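Hydrogen peroxide-inducible genes activator (Corynebacterium glutamicum, PDB 6G1D) senses hydrogen peroxide by a peroxidatic mechanism and acts as a LysR-family transcription factor controlling peroxide-inducible genes. Local coordinates at the interface of chains A and B. Numbering follows the deposited sequence. Chains: chain A/B, Hydrogen peroxide-inducible genes activator.

Contact 1: the interface of chains A and B. Residues chain A 10, 15, 18, 48, 52, 73, 76-77; chain B 87.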
# COMPACT_ATOMS: atom_id res chain seq x y z
N PRO A 10 -29.61 -27.72 -1.35
CA PRO A 10 -29.98 -28.25 -2.68
C PRO A 10 -28.94 -29.19 -3.23
O PRO A 10 -27.75 -29.08 -2.91
CB PRO A 10 -30.13 -27.00 -3.56
CG PRO A 10 -29.61 -25.87 -2.79
CD PRO A 10 -29.58 -26.25 -1.34
N LEU A 15 -30.96 -28.60 -8.93
CA LEU A 15 -30.61 -27.40 -9.68
C LEU A 15 -30.68 -27.65 -11.20
O LEU A 15 -31.15 -26.77 -11.93
CB LEU A 15 -29.21 -26.88 -9.29
CG LEU A 15 -29.04 -26.37 -7.87
CD1 LEU A 15 -27.61 -25.92 -7.67
CD2 LEU A 15 -30.03 -25.27 -7.54
N PHE A 18 -34.27 -27.46 -12.21
CA PHE A 18 -34.75 -26.07 -12.24
C PHE A 18 -34.28 -25.32 -13.50
O PHE A 18 -35.06 -24.67 -14.19
CB PHE A 18 -34.27 -25.36 -10.96
CG PHE A 18 -34.46 -23.88 -10.95
CD1 PHE A 18 -35.63 -23.30 -11.37
CD2 PHE A 18 -33.44 -23.07 -10.43
CE1 PHE A 18 -35.79 -21.93 -11.33
CE2 PHE A 18 -33.60 -21.71 -10.37
CZ PHE A 18 -34.78 -21.14 -10.82
N LEU A 48 -36.94 -29.09 -4.28
CA LEU A 48 -36.21 -27.83 -4.29
C LEU A 48 -37.07 -26.68 -3.75
O LEU A 48 -36.63 -25.93 -2.89
CB LEU A 48 -35.71 -27.50 -5.70
CG LEU A 48 -34.86 -26.25 -5.89
CD1 LEU A 48 -33.59 -26.31 -5.05
CD2 LEU A 48 -34.54 -26.10 -7.37
N LEU A 52 -36.38 -24.85 -0.14
CA LEU A 52 -36.16 -23.40 -0.11
C LEU A 52 -37.31 -22.55 0.48
O LEU A 52 -37.08 -21.41 0.88
CB LEU A 52 -35.85 -22.87 -1.50
CG LEU A 52 -34.64 -23.47 -2.24
CD1 LEU A 52 -34.58 -22.83 -3.61
CD2 LEU A 52 -33.29 -23.34 -1.52
N LEU A 73 -32.96 -16.25 -8.91
CA LEU A 73 -32.08 -17.36 -8.52
C LEU A 73 -31.43 -18.14 -9.69
O LEU A 73 -30.39 -18.79 -9.51
CB LEU A 73 -32.81 -18.32 -7.59
CG LEU A 73 -33.14 -17.74 -6.22
CD1 LEU A 73 -34.16 -18.62 -5.49
CD2 LEU A 73 -31.87 -17.55 -5.39
N PHE A 76 -27.15 -18.06 -11.14
CA PHE A 76 -26.50 -18.67 -9.96
C PHE A 76 -26.76 -20.17 -9.85
O PHE A 76 -25.80 -20.91 -9.70
CB PHE A 76 -27.00 -17.98 -8.69
CG PHE A 76 -26.79 -16.49 -8.69
CD1 PHE A 76 -25.54 -15.95 -8.92
CD2 PHE A 76 -27.85 -15.63 -8.45
CE1 PHE A 76 -25.35 -14.58 -8.92
CE2 PHE A 76 -27.67 -14.26 -8.46
CZ PHE A 76 -26.41 -13.73 -8.69
N ALA A 77 -28.02 -20.65 -9.81
CA ALA A 77 -28.13 -22.08 -10.11
C ALA A 77 -27.21 -22.44 -11.27
O ALA A 77 -26.40 -23.37 -11.17
CB ALA A 77 -29.58 -22.43 -10.43
N PHE B 87 -25.88 -19.74 -3.91
CA PHE B 87 -27.26 -19.98 -4.35
C PHE B 87 -28.18 -20.04 -3.14
O PHE B 87 -29.22 -19.40 -3.11
CB PHE B 87 -27.39 -21.30 -5.17
CG PHE B 87 -28.80 -21.64 -5.52
CD1 PHE B 87 -29.39 -21.13 -6.66
CD2 PHE B 87 -29.56 -22.46 -4.68
CE1 PHE B 87 -30.72 -21.40 -6.96
CE2 PHE B 87 -30.89 -22.75 -4.99
CZ PHE B 87 -31.47 -22.22 -6.14
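The backbone carbonyl O of A:Leu73 meets the aromatic edge of B:Phe87 in the plane of the ring, 3.7 Å from CE1, a contact that is electrostatic at most. B:Phe87 belongs to the long linker helix of chain B (68-95) and reaches across the dimer of this LysR-type regulator towards the DNA-binding region of chain A. There it is wedged between the winged helix-turn-helix domain of chain A, through its first helix 12-24 and its recognition helix 38-52, and chain A's own linker helix, 68-93. The insertion is deep for one side chain, since 123 Å² of B:Phe87 is hidden by chain A. Its CG stands anti to the backbone N (chi1 174°), and chi2 of 86° turns the ring across the CA-CB-CG plane.

One face of the B:Phe87 ring is covered by A:Leu15, whose CD2 methyl lies 3.8 Å from the centroid. The CD2 of A:Leu15 is displaced towards the rim, 3.7 Å from CZ of B:Phe87, giving a CH-pi contact. The side chains of A:Leu15 and B:Phe87 run past each other in opposite directions. It is the CD2 branch of the leucine that touches the ring.

Other elements supply the remaining partners. A:Pro10 places its ring CG 3.9 Å from CD2 of B:Phe87, on the A:Leu15 side of the plane. A:Leu52, at the end of helix 38-52, crosses B:Phe87 at about a right angle and sets its CD1 methyl 3.9 Å from CE2 of B:Phe87, displaced to the other side. Along the linker helix, A:Ala77 brings its backbone N to 3.5 Å from CD1 of B:Phe87. The CB methyl of A:Ala77 comes in above the CE1 corner of B:Phe87, at 3.8 Å, on the same side of the plane as A:Leu15 and facing the CB of A:Leu73 on the other side. A:Phe18 and A:Leu48 form a more distant apolar backing, with A:Phe18 CE2 4.5 Å from CE1 of B:Phe87.

Contact 2: the interface of chains A and B. Residues chain A 69, 72-73; chain B 90-91, 93-94.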
# COMPACT_ATOMS: atom_id res chain seq x y z
N ALA A 69 -38.93 -14.75 -8.14
CA ALA A 69 -37.91 -15.42 -7.34
C ALA A 69 -37.02 -16.38 -8.15
O ALA A 69 -35.78 -16.40 -7.99
CB ALA A 69 -38.57 -16.19 -6.20
N LYS A 72 -34.57 -14.46 -10.39
CA LYS A 72 -33.42 -13.97 -9.64
C LYS A 72 -32.46 -15.07 -9.22
O LYS A 72 -31.25 -14.84 -9.20
CB LYS A 72 -33.86 -13.13 -8.45
CG LYS A 72 -34.63 -13.73 -7.33
CD LYS A 72 -35.44 -12.65 -6.60
CE LYS A 72 -34.60 -11.49 -6.10
NZ LYS A 72 -35.52 -10.53 -5.46
N LEU A 73 -32.96 -16.25 -8.91
CA LEU A 73 -32.08 -17.36 -8.52
C LEU A 73 -31.43 -18.14 -9.69
O LEU A 73 -30.39 -18.79 -9.51
CB LEU A 73 -32.81 -18.32 -7.59
CG LEU A 73 -33.14 -17.74 -6.22
CD1 LEU A 73 -34.16 -18.62 -5.49
CD2 LEU A 73 -31.87 -17.55 -5.39
N HIS B 90 -28.62 -16.61 -1.36
CA HIS B 90 -29.48 -15.76 -2.16
C HIS B 90 -30.95 -16.14 -2.06
O HIS B 90 -31.83 -15.29 -2.15
CB HIS B 90 -29.06 -15.80 -3.62
CG HIS B 90 -28.00 -14.81 -3.97
ND1 HIS B 90 -27.83 -14.31 -5.24
CD2 HIS B 90 -27.05 -14.21 -3.21
CE1 HIS B 90 -26.83 -13.46 -5.26
NE2 HIS B 90 -26.34 -13.38 -4.03
N ALA B 91 -31.22 -17.43 -1.94
CA ALA B 91 -32.60 -17.94 -1.92
C ALA B 91 -33.39 -17.36 -0.77
O ALA B 91 -34.57 -17.09 -0.89
CB ALA B 91 -32.60 -19.47 -1.83
N GLY B 93 -32.98 -14.38 0.47
CA GLY B 93 -33.33 -13.02 0.01
C GLY B 93 -34.26 -12.86 -1.19
O GLY B 93 -34.78 -11.78 -1.41
N ALA B 94 -34.36 -13.84 -2.06
CA ALA B 94 -35.19 -13.65 -3.24
C ALA B 94 -36.67 -13.48 -2.97
O ALA B 94 -37.36 -12.70 -3.61
CB ALA B 94 -34.96 -14.77 -4.23
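This is a two-fold symmetric dimer interface between linker helices, of the kind by which LysR-type regulators pair their winged helix-turn-helix domains, and here A:Lys72 and A:Leu73 pack on B:Ala91 and B:Ala94. The first turns of helix 68-93 in chain A lie against the last turns of helix 68-95 in chain B, so the pairing is antiparallel: the start of one linker meets the end of the other.

A:Lys72 contacts B:Ala94 along much of its aliphatic chain. The CD of A:Lys72 lies 3.2 Å from the CB methyl of B:Ala94, and its CG is almost as near, a close, probably somewhat strained approach that may partly reflect the limits of the model. Farther out, CE of A:Lys72 passes 3.6 Å from CA of B:Ala94. The shape of the lysine explains this course: CG sits between the backbone N and the carbonyl carbon (chi1 65°), and the bend at chi3, -55°, folds the end of the chain around the alanine. The amine NZ of A:Lys72 thereby comes to 3.4 Å from the carbonyl O of B:Ala94, a weak hydrogen bond with the lysine as donor. Because that carbonyl belongs to the final turn of its helix, a positive amine nearby would probably also gain from the negative end of the helix dipole. B:Ala94 itself hides 63 Å² against chain A.

A:Leu73 uses its branched end. The CD2 methyl of A:Leu73 presses on the helix backbone, 3.5 Å from N and 3.6 Å from CA of B:Ala91, and touches CB of B:His90 at 3.8 Å. Thus the imidazole of B:His90 does not carry this contact; its methylene and main chain do. The CD1 methyl of A:Leu73 lies 3.9 Å from CA of B:Ala91, and the two methyls fork against B:Ala91 from one side. The branch point CG of A:Leu73 lies 4.0 Å from CB of B:Ala94.

The C-alpha centres of contact 1 and contact 2 lie about 9 Å apart, and A:Leu73 takes part in both. Each also draws on the two linker helices, 68-93 of chain A and 68-95 of chain B. Contact 2 is confined to those helices, whereas contact 1 extends from them to the helix-turn-helix region of chain A. Helix pairing and placement of the DNA-binding domain are therefore physically continuous, and a shift of one linker could plausibly be felt by the other chain's DNA-binding domain. Two-fold symmetry repeats both contacts with the chains exchanged.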